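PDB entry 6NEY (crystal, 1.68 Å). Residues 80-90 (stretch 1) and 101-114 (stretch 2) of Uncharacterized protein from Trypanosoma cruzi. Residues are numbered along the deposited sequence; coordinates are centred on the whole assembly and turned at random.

Stretch 1 80-90: DIKLMVNNCYR
Stretch 2, residues 101-114: IAERFEAFAKEQID

Both stretches are helical throughout, and each helix extends beyond its stretch at both ends. They run antiparallel, at 171° between their N-to-C directions, with axes 9.7 Å apart at closest approach. Phi and psi stay near -63/-45. Regular i to i+4 bonds hold each backbone, such as Val85 N to Ile81 O at 3.1 Å and Phe105 N to Ile101 O at 2.8 Å. The register is set by Val85 and Ala102, whose CA atoms lie 5.7 Å apart. No hydrogen bond or salt bridge crosses the interface, which buries 442 Å² and is mainly apolar.

Ile81, Met84, Val85 and Cys88 point toward the second helix. Ala102, Phe105, Glu106, Ala109 and Ile113 point back. Antiparallel pairing matches the start of stretch 1 with the end of stretch 2. The apolar groups among them pack together, away from water.

Ile81 is m, m. Chi1 m turns Ile81 CG2 toward stretch 2, 3.9 Å from Phe105 CE2 and 3.9 Å from Ala109 CB. Ile113 is m, t, which carries its CD1 toward Ile81. Ile81 CG1 is 4.3 Å from Ile113 CD1.

Phe105 has chi1 t (166°) and chi2 77°. This places the ring at one side of the contact, off the plane of the two helix axes, against Ile81, Met84 and Val85. Val85 is t (167°), which sends both methyls toward stretch 2. Val85 CG2 meets the ring edge, near the ring plane, at 3.7 Å from Phe105 CD2. Val85 CG2 is also 3.9 Å from Glu106 CB. Met84 has chi1 -91° and chi3 -124°, both between wells, with chi2 t. Met84 SD lies 4.4 Å from Phe105 CZ and 5.5 Å from the ring centroid, in an oblique sulfur-aromatic contact.

Ala102 carries only a methyl group, and the helices come close here. Val85 CG1 is 4.4 Å from Ala102 CB. Cys88 is t, which carries Cys88 SG to 4.0 Å from Ala102 CB. Tyr89 CE1 is closer, at 3.6 Å from Ala102 CB.

Tyr89 leaves its backbone sideways, with chi1 m (-68°) and chi2 -38°. These angles bring the end of the ring nearer the second helix. Tyr89 OH reaches 3.2 Å from Glu103 CA. Tyr89 OH is also 3.2 Å from Glu103 N, but the angle is poor and no hydrogen bond forms.

Glu106 is t, t with chi3 36°. Its CB packs on Val85, and its carboxylate forms no salt bridge across the interface. Glu103 is also t, t. The end of Lys110 leads away, and Lys110 NZ forms a salt bridge within the helix, 2.7 Å from Asp114 OD2.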

# COMPACT_ATOMS: atom_id res chain seq x y z
N ASP A 80 -0.63 -3.71 -4.52
CA ASP A 80 -1.74 -3.41 -3.59
C ASP A 80 -1.93 -1.89 -3.49
O ASP A 80 -3.09 -1.45 -3.51
CB ASP A 80 -1.57 -4.09 -2.24
CG ASP A 80 -1.93 -5.56 -2.21
OD1 ASP A 80 -2.53 -6.05 -3.20
OD2 ASP A 80 -1.59 -6.21 -1.19
N ILE A 81 -0.85 -1.09 -3.44
CA ILE A 81 -0.95 0.40 -3.44
C ILE A 81 -1.58 0.84 -4.77
O ILE A 81 -2.49 1.68 -4.74
CB ILE A 81 0.40 1.11 -3.21
CG1 ILE A 81 1.04 0.72 -1.87
CG2 ILE A 81 0.22 2.61 -3.33
CD1 ILE A 81 0.17 0.95 -0.67
N LYS A 82 -1.11 0.31 -5.90
CA LYS A 82 -1.67 0.67 -7.22
C LYS A 82 -3.18 0.41 -7.24
O LYS A 82 -3.92 1.21 -7.88
CB LYS A 82 -1.05 -0.16 -8.34
CG LYS A 82 -1.44 0.31 -9.73
N LEU A 83 -3.61 -0.71 -6.67
CA LEU A 83 -5.03 -1.13 -6.71
C LEU A 83 -5.86 -0.13 -5.88
O LEU A 83 -6.90 0.28 -6.38
CB LEU A 83 -5.16 -2.56 -6.19
CG LEU A 83 -6.58 -3.11 -6.11
CD1 LEU A 83 -7.17 -3.31 -7.51
CD2 LEU A 83 -6.60 -4.40 -5.33
N MET A 84 -5.44 0.19 -4.65
CA MET A 84 -6.10 1.21 -3.78
C MET A 84 -6.31 2.51 -4.57
O MET A 84 -7.40 3.11 -4.50
CB MET A 84 -5.22 1.61 -2.60
CG MET A 84 -5.39 0.85 -1.36
SD MET A 84 -3.97 1.35 -0.33
CE MET A 84 -3.30 -0.29 -0.06
N VAL A 85 -5.24 2.97 -5.22
CA VAL A 85 -5.21 4.27 -5.95
C VAL A 85 -6.19 4.17 -7.13
O VAL A 85 -7.11 5.02 -7.24
CB VAL A 85 -3.75 4.57 -6.38
CG1 VAL A 85 -3.64 5.70 -7.40
CG2 VAL A 85 -2.90 4.89 -5.16
N ASN A 86 -6.09 3.09 -7.91
CA ASN A 86 -6.90 2.94 -9.15
C ASN A 86 -8.38 2.80 -8.77
O ASN A 86 -9.23 3.37 -9.48
CB ASN A 86 -6.36 1.82 -10.04
CG ASN A 86 -5.03 2.17 -10.65
N ASN A 87 -8.69 2.11 -7.68
CA ASN A 87 -10.07 1.99 -7.14
C ASN A 87 -10.62 3.37 -6.75
O ASN A 87 -11.82 3.63 -6.99
CB ASN A 87 -10.13 1.03 -5.96
CG ASN A 87 -10.04 -0.41 -6.42
OD1 ASN A 87 -10.03 -0.70 -7.62
ND2 ASN A 87 -9.97 -1.32 -5.47
N CYS A 88 -9.80 4.23 -6.17
CA CYS A 88 -10.18 5.62 -5.84
C CYS A 88 -10.55 6.36 -7.14
O CYS A 88 -11.61 7.01 -7.16
CB CYS A 88 -9.06 6.29 -5.06
SG CYS A 88 -9.47 7.98 -4.60
N TYR A 89 -9.75 6.24 -8.18
CA TYR A 89 -9.97 6.93 -9.48
C TYR A 89 -11.22 6.38 -10.16
O TYR A 89 -12.04 7.17 -10.66
CB TYR A 89 -8.79 6.76 -10.43
CG TYR A 89 -7.51 7.45 -10.02
CD1 TYR A 89 -7.51 8.69 -9.40
CD2 TYR A 89 -6.30 6.87 -10.32
CE1 TYR A 89 -6.32 9.31 -9.04
CE2 TYR A 89 -5.11 7.47 -9.97
CZ TYR A 89 -5.12 8.69 -9.32
OH TYR A 89 -3.93 9.25 -8.98
N ARG A 90 -11.37 5.06 -10.16
CA ARG A 90 -12.48 4.39 -10.89
C ARG A 90 -13.80 4.73 -10.18
O ARG A 90 -14.80 4.96 -10.90
CB ARG A 90 -12.19 2.89 -11.02
CG ARG A 90 -11.30 2.55 -12.20
N ILE A 101 -5.40 13.91 -4.03
CA ILE A 101 -4.80 13.17 -2.89
C ILE A 101 -4.27 11.83 -3.41
O ILE A 101 -3.19 11.47 -3.04
CB ILE A 101 -5.80 12.98 -1.74
CG1 ILE A 101 -6.09 14.31 -1.05
CG2 ILE A 101 -5.31 11.91 -0.78
CD1 ILE A 101 -7.30 14.27 -0.11
N ALA A 102 -5.06 11.08 -4.18
CA ALA A 102 -4.65 9.74 -4.64
C ALA A 102 -3.31 9.83 -5.39
O ALA A 102 -2.42 8.98 -5.14
CB ALA A 102 -5.70 9.10 -5.51
N GLU A 103 -3.17 10.81 -6.28
CA GLU A 103 -1.94 10.92 -7.12
C GLU A 103 -0.75 11.34 -6.23
O GLU A 103 0.37 10.78 -6.40
CB GLU A 103 -2.09 11.89 -8.31
CG GLU A 103 -0.91 11.74 -9.27
CD GLU A 103 -0.98 12.55 -10.56
OE1 GLU A 103 -1.84 13.43 -10.67
OE2 GLU A 103 -0.10 12.32 -11.42
N ARG A 104 -0.96 12.23 -5.25
CA ARG A 104 0.15 12.61 -4.34
C ARG A 104 0.51 11.40 -3.47
O ARG A 104 1.73 11.18 -3.19
CB ARG A 104 -0.22 13.81 -3.48
CG ARG A 104 -0.28 15.14 -4.22
CD ARG A 104 -0.39 16.28 -3.23
NE ARG A 104 -1.60 16.22 -2.43
CZ ARG A 104 -2.76 16.82 -2.72
NH1 ARG A 104 -3.79 16.70 -1.90
NH2 ARG A 104 -2.88 17.58 -3.79
N PHE A 105 -0.49 10.65 -3.01
CA PHE A 105 -0.33 9.46 -2.15
C PHE A 105 0.48 8.40 -2.92
O PHE A 105 1.42 7.82 -2.35
CB PHE A 105 -1.68 8.90 -1.70
CG PHE A 105 -1.60 7.51 -1.13
CD1 PHE A 105 -1.12 7.31 0.16
CD2 PHE A 105 -1.99 6.40 -1.87
CE1 PHE A 105 -1.04 6.04 0.69
CE2 PHE A 105 -1.90 5.13 -1.33
CZ PHE A 105 -1.43 4.95 -0.05
N GLU A 106 0.14 8.16 -4.19
CA GLU A 106 0.84 7.13 -5.01
C GLU A 106 2.33 7.50 -5.09
O GLU A 106 3.19 6.60 -4.88
CB GLU A 106 0.16 6.96 -6.36
CG GLU A 106 0.65 5.77 -7.17
CD GLU A 106 0.07 5.78 -8.59
OE1 GLU A 106 -0.09 6.88 -9.17
OE2 GLU A 106 -0.24 4.71 -9.11
N ALA A 107 2.63 8.79 -5.32
CA ALA A 107 4.01 9.31 -5.48
C ALA A 107 4.79 9.16 -4.15
O ALA A 107 5.95 8.69 -4.14
CB ALA A 107 3.95 10.73 -5.95
N PHE A 108 4.15 9.53 -3.05
CA PHE A 108 4.68 9.38 -1.67
C PHE A 108 4.99 7.91 -1.36
O PHE A 108 6.08 7.61 -0.90
CB PHE A 108 3.70 9.96 -0.65
CG PHE A 108 4.06 9.60 0.76
CD1 PHE A 108 5.15 10.20 1.37
CD2 PHE A 108 3.35 8.64 1.47
CE1 PHE A 108 5.51 9.88 2.67
CE2 PHE A 108 3.71 8.33 2.77
CZ PHE A 108 4.78 8.94 3.36
N ALA A 109 4.08 7.00 -1.68
CA ALA A 109 4.21 5.56 -1.39
C ALA A 109 5.40 5.01 -2.19
O ALA A 109 6.24 4.31 -1.61
CB ALA A 109 2.91 4.87 -1.72
N LYS A 110 5.49 5.34 -3.47
CA LYS A 110 6.65 4.94 -4.32
C LYS A 110 7.97 5.39 -3.66
O LYS A 110 8.92 4.59 -3.63
CB LYS A 110 6.60 5.54 -5.72
CG LYS A 110 7.76 5.14 -6.63
CD LYS A 110 7.54 5.57 -8.06
CE LYS A 110 8.79 5.83 -8.88
NZ LYS A 110 9.97 5.07 -8.40
N GLU A 111 8.05 6.63 -3.20
CA GLU A 111 9.30 7.17 -2.59
C GLU A 111 9.64 6.38 -1.33
O GLU A 111 10.82 6.03 -1.15
CB GLU A 111 9.16 8.65 -2.25
CG GLU A 111 10.48 9.29 -1.89
N GLN A 112 8.64 6.12 -0.48
CA GLN A 112 8.88 5.45 0.83
C GLN A 112 9.33 4.03 0.53
O GLN A 112 10.33 3.54 1.14
CB GLN A 112 7.61 5.48 1.69
CG GLN A 112 7.21 6.89 2.08
CD GLN A 112 8.36 7.68 2.67
OE1 GLN A 112 8.85 7.38 3.74
NE2 GLN A 112 8.82 8.70 1.94
N ILE A 113 8.67 3.38 -0.41
CA ILE A 113 8.97 1.96 -0.72
C ILE A 113 10.37 1.89 -1.36
O ILE A 113 11.17 1.03 -0.94
CB ILE A 113 7.88 1.29 -1.56
CG1 ILE A 113 6.56 1.19 -0.78
CG2 ILE A 113 8.32 -0.08 -2.04
CD1 ILE A 113 5.35 0.90 -1.65
N ASP A 114 10.66 2.76 -2.33
CA ASP A 114 12.00 2.82 -2.98
C ASP A 114 13.09 3.01 -1.91
O ASP A 114 14.13 2.29 -1.97
CB ASP A 114 12.08 3.97 -3.99
CG ASP A 114 11.31 3.77 -5.28
OD1 ASP A 114 10.76 2.67 -5.47
OD2 ASP A 114 11.27 4.74 -6.09